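Periplasmic binding protein (Veillonella parvula, PDB 4MO9) probably captures a solute, perhaps an iron-siderophore, in the periplasm and delivers it to an ABC importer. Local coordinates at residues A[289-292]-A[293-296]; A[207-210]-A[211-215]. All blocks are in the same frame, centred on the assembly; numbering follows the deposited sequence.

Contact 1 of 2, residues A[289-292]-A[293-296]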
loop_
_atom_site.group_PDB
_atom_site.type_symbol
_atom_site.label_atom_id
_atom_site.label_comp_id
_atom_site.label_asym_id
_atom_site.label_seq_id
_atom_site.Cartn_x
_atom_site.Cartn_y
_atom_site.Cartn_z
ATOM N N LEU A 289 17.416 -7.438 9.031
ATOM C CA LEU A 289 17.428 -6.068 9.550
ATOM C C LEU A 289 18.752 -5.772 10.251
ATOM O O LEU A 289 19.398 -4.753 9.979
ATOM C CB LEU A 289 16.257 -5.850 10.512
ATOM C CG LEU A 289 15.977 -4.398 10.908
ATOM C CD1 LEU A 289 15.949 -3.522 9.666
ATOM C CD2 LEU A 289 14.628 -4.261 11.632
ATOM N N LYS A 290 19.168 -6.668 11.140
ATOM C CA LYS A 290 20.425 -6.474 11.862
ATOM C C LYS A 290 21.620 -6.317 10.917
ATOM O O LYS A 290 22.528 -5.529 11.180
ATOM C CB LYS A 290 20.667 -7.615 12.857
ATOM C CG LYS A 290 22.057 -7.604 13.479
ATOM C CD LYS A 290 22.205 -8.670 14.557
ATOM C CE LYS A 290 23.574 -8.581 15.209
ATOM N NZ LYS A 290 23.743 -9.593 16.286
ATOM N N ALA A 291 21.607 -7.049 9.806
ATOM C CA ALA A 291 22.711 -6.976 8.850
ATOM C C ALA A 291 22.916 -5.569 8.275
ATOM O O ALA A 291 24.055 -5.177 7.992
ATOM C CB ALA A 291 22.532 -7.999 7.731
ATOM N N PHE A 292 21.822 -4.827 8.089
ATOM C CA PHE A 292 21.909 -3.427 7.679
ATOM C C PHE A 292 22.794 -2.622 8.631
ATOM O O PHE A 292 23.612 -1.815 8.194
ATOM C CB PHE A 292 20.519 -2.793 7.607
ATOM C CG PHE A 292 19.777 -3.097 6.335
ATOM C CD1 PHE A 292 19.087 -4.295 6.186
ATOM C CD2 PHE A 292 19.776 -2.187 5.282
ATOM C CE1 PHE A 292 18.410 -4.584 5.015
ATOM C CE2 PHE A 292 19.094 -2.468 4.103
ATOM C CZ PHE A 292 18.412 -3.670 3.970
ATOM N N THR A 293 22.643 -2.865 9.932
ATOM C CA THR A 293 23.373 -2.109 10.962
ATOM C C THR A 293 24.810 -2.595 11.184
ATOM O O THR A 293 25.666 -1.850 11.690
ATOM C CB THR A 293 22.589 -2.120 12.300
ATOM O OG1 THR A 293 22.603 -3.438 12.869
ATOM C CG2 THR A 293 21.150 -1.713 12.063
ATOM N N THR A 294 25.085 -3.842 10.802
ATOM C CA THR A 294 26.419 -4.414 11.012
ATOM C C THR A 294 27.319 -4.346 9.773
ATOM O O THR A 294 28.543 -4.331 9.896
ATOM C CB THR A 294 26.354 -5.879 11.541
ATOM O OG1 THR A 294 25.749 -6.733 10.560
ATOM C CG2 THR A 294 25.549 -5.950 12.835
ATOM N N GLU A 295 26.723 -4.319 8.584
ATOM C CA GLU A 295 27.514 -4.338 7.353
ATOM C C GLU A 295 27.847 -2.926 6.851
ATOM O O GLU A 295 28.771 -2.748 6.050
ATOM C CB GLU A 295 26.830 -5.168 6.249
ATOM C CG GLU A 295 26.542 -6.643 6.599
ATOM C CD GLU A 295 27.784 -7.422 7.027
ATOM O OE1 GLU A 295 28.432 -8.059 6.161
ATOM O OE2 GLU A 295 28.112 -7.409 8.237
ATOM N N ARG A 296 27.122 -1.925 7.343
ATOM C CA ARG A 296 27.285 -0.551 6.864
ATOM C C ARG A 296 28.254 0.267 7.714
ATOM O O ARG A 296 28.130 0.321 8.940
ATOM C CB ARG A 296 25.926 0.154 6.754
ATOM C CG ARG A 296 25.097 -0.343 5.585
ATOM C CD ARG A 296 23.769 0.391 5.452
ATOM N NE ARG A 296 23.063 -0.030 4.242
ATOM C CZ ARG A 296 21.889 0.452 3.848
ATOM N NH1 ARG A 296 21.270 1.376 4.572
ATOM N NH2 ARG A 296 21.321 0.000 2.732
#

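Contact 2 of 2, residues A[207-210]-A[211-215]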
loop_
_atom_site.group_PDB
_atom_site.type_symbol
_atom_site.label_atom_id
_atom_site.label_comp_id
_atom_site.label_asym_id
_atom_site.label_seq_id
_atom_site.Cartn_x
_atom_site.Cartn_y
_atom_site.Cartn_z
ATOM N N GLY A 207 14.454 -1.099 1.784
ATOM C CA GLY A 207 15.583 -2.011 1.903
ATOM C C GLY A 207 15.678 -3.051 0.801
ATOM O O GLY A 207 16.005 -4.212 1.069
HETATM N N MSE A 208 15.421 -2.634 -0.438
HETATM C CA MSE A 208 15.342 -3.551 -1.574
HETATM C C MSE A 208 16.703 -4.038 -2.050
HETATM O O MSE A 208 16.812 -5.108 -2.662
HETATM C CB MSE A 208 14.610 -2.876 -2.735
HETATM C CG MSE A 208 14.564 -3.703 -4.016
HETATM SE SE MSE A 208 13.502 -2.815 -5.389
HETATM C CE MSE A 208 14.579 -1.209 -5.592
ATOM N N ASN A 209 17.742 -3.258 -1.766
ATOM C CA ASN A 209 19.070 -3.579 -2.267
ATOM C C ASN A 209 19.989 -4.197 -1.215
ATOM O O ASN A 209 21.152 -4.472 -1.496
ATOM C CB ASN A 209 19.716 -2.336 -2.889
ATOM C CG ASN A 209 18.975 -1.850 -4.120
ATOM O OD1 ASN A 209 18.448 -2.649 -4.895
ATOM N ND2 ASN A 209 18.926 -0.534 -4.304
ATOM N N GLY A 210 19.466 -4.412 -0.008
ATOM C CA GLY A 210 20.257 -4.999 1.062
ATOM C C GLY A 210 21.246 -4.011 1.663
ATOM O O GLY A 210 21.323 -2.859 1.219
ATOM N N PRO A 211 22.015 -4.455 2.675
ATOM C CA PRO A 211 22.969 -3.578 3.370
ATOM C C PRO A 211 24.034 -2.956 2.451
ATOM O O PRO A 211 24.474 -1.835 2.704
ATOM C CB PRO A 211 23.634 -4.523 4.383
ATOM C CG PRO A 211 22.626 -5.619 4.599
ATOM C CD PRO A 211 21.981 -5.812 3.253
ATOM N N GLU A 212 24.432 -3.667 1.401
ATOM C CA GLU A 212 25.580 -3.251 0.592
ATOM C C GLU A 212 25.301 -2.120 -0.416
ATOM O O GLU A 212 26.236 -1.526 -0.958
ATOM C CB GLU A 212 26.234 -4.467 -0.094
ATOM C CG GLU A 212 25.402 -5.128 -1.199
ATOM C CD GLU A 212 24.278 -6.026 -0.677
ATOM O OE1 GLU A 212 24.091 -6.127 0.558
ATOM O OE2 GLU A 212 23.582 -6.639 -1.517
ATOM N N GLU A 213 24.025 -1.817 -0.652
ATOM C CA GLU A 213 23.644 -0.733 -1.560
ATOM C C GLU A 213 22.419 0.001 -1.019
ATOM O O GLU A 213 21.413 -0.632 -0.683
ATOM C CB GLU A 213 23.348 -1.289 -2.959
ATOM C CG GLU A 213 23.010 -0.229 -4.003
ATOM C CD GLU A 213 22.569 -0.826 -5.336
ATOM O OE1 GLU A 213 22.364 -2.060 -5.406
ATOM O OE2 GLU A 213 22.421 -0.059 -6.315
ATOM N N PHE A 214 22.485 1.327 -0.931
ATOM C CA PHE A 214 21.353 2.083 -0.384
ATOM C C PHE A 214 20.145 2.031 -1.304
ATOM O O PHE A 214 20.263 2.204 -2.517
ATOM C CB PHE A 214 21.734 3.539 -0.110
ATOM C CG PHE A 214 22.435 3.746 1.208
ATOM C CD1 PHE A 214 23.435 2.877 1.624
ATOM C CD2 PHE A 214 22.096 4.813 2.029
ATOM C CE1 PHE A 214 24.090 3.073 2.837
ATOM C CE2 PHE A 214 22.740 5.011 3.239
ATOM C CZ PHE A 214 23.736 4.141 3.645
ATOM N N GLY A 215 18.979 1.779 -0.722
ATOM C CA GLY A 215 17.748 1.849 -1.478
ATOM C C GLY A 215 17.272 3.291 -1.501
ATOM O O GLY A 215 17.974 4.188 -1.012
#

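Contact 1 of 2, residues A[289-292]-A[293-296]
The backbone carbonyls of Lys290 and Ala291 reach forward to Thr293, Thr294 and Glu295 near the C-terminal end of helix 282-295, where the CA atoms of Ala291 and Thr294 lie 5.0 Å apart. The bonds from Glu295 N to Ala291 O, 2.9 Å long, and from Thr294 N to Lys290 O are both of the i to i+4 helical kind, the second weak; a weak i to i+3 bond from Thr293 N to the same Lys290 O is consistent with a helix loosening toward its end. Thr293 adds a side-chain bond: its OG1 donates to Lys290 O over 2.7 Å, in the carbonyl plane and onto a lone pair. A chi1 of 69° puts the hydroxyl between the backbone N and carbonyl carbon of Thr293, facing back toward the preceding turn. Threonine suits this buried place because Lys290 O satisfies its hydroxyl inside the helix while its side chain packs against Met368. On the exposed side, Thr294 CG2 rests against Lys290 CG at 3.9 Å, methyl on aliphatic stem. Phe292 and Arg296 run side by side, one turn apart, with ring and guanidinium planes 74° apart. The ring presents its edge to the guanidinium face, CD2 standing 3.6 Å above the centre of that plane. Phe292 O is buried without a polar partner. The Arg296 stem packs over it at the helix terminus, CG at 3.3 Å from that O, while the guanidinium bonds to Gly210 O and Pro211 O and forms a salt bridge with Glu205, which probably keeps it charged.

Contact 2 of 2, residues A[207-210]-A[211-215]
A local turn contact joins Asn209 and Gly210 to Pro211, Glu212 and Glu213, in the loop that leaves strand 201-206 and leads to helix 224-230. Its core is a type I beta turn from Gly210 to Glu213, closed by a weak bond from Glu213 N to Gly210 O of 3.4 Å. Pro211 fills the second position, where its ring already restrains phi to the value the turn requires. Gly210 enters with a positive phi of 75°, which favours glycine, and its CA sits close against Pro211 CD. Beside the turn, the Asn209 amide and the Glu213 carboxylate stack, their planes 18° apart, with Glu213 OE1 3.6 Å from Asn209 CG. Glu213 gets there through an extended chain, CG anti to its backbone N (chi1 -177°). Asn209 CB also packs on the Glu213 carbonyl, 3.3 Å from its O. Glu212 is bent at chi2, which brings its carboxylate back near Asn209 O, but OE2 and that carbonyl are both acceptors, and OE2 is instead bonded to Thr272 OG1. Beyond the turn, Gly215 N bonds to Glu205 OE2, which ties the returning chain to its own strand. Proline at the second position is a classic feature of a type I turn, here reversing the chain in the loop after a parallel strand of an alpha/beta lobe, as in solute-binding proteins.

How the contacts relate
Contact 2 comes first in the chain; the two centres lie about 10 Å apart, and Arg296 of contact 1 reaches the turn of contact 2. Its NE meets Pro211 O at 2.8 Å and its NH2 meets Gly210 O at 3.2 Å, both probable hydrogen bonds, while Phe214 provides a cation-pi partner. One carboxylate joins the two contacts, Glu205 OE1 on the side of contact 1 and OE2 on that of contact 2. Pro211 also packs on Ala291, Phe292 and Glu295. Both contacts belong to the lobe of the mixed sheet; the trimethylamine oxide pocket of Trp45, Ala48, Ser73 and Arg78 is formed by the segments around strands 41-42 and 67-69 of the other sheet.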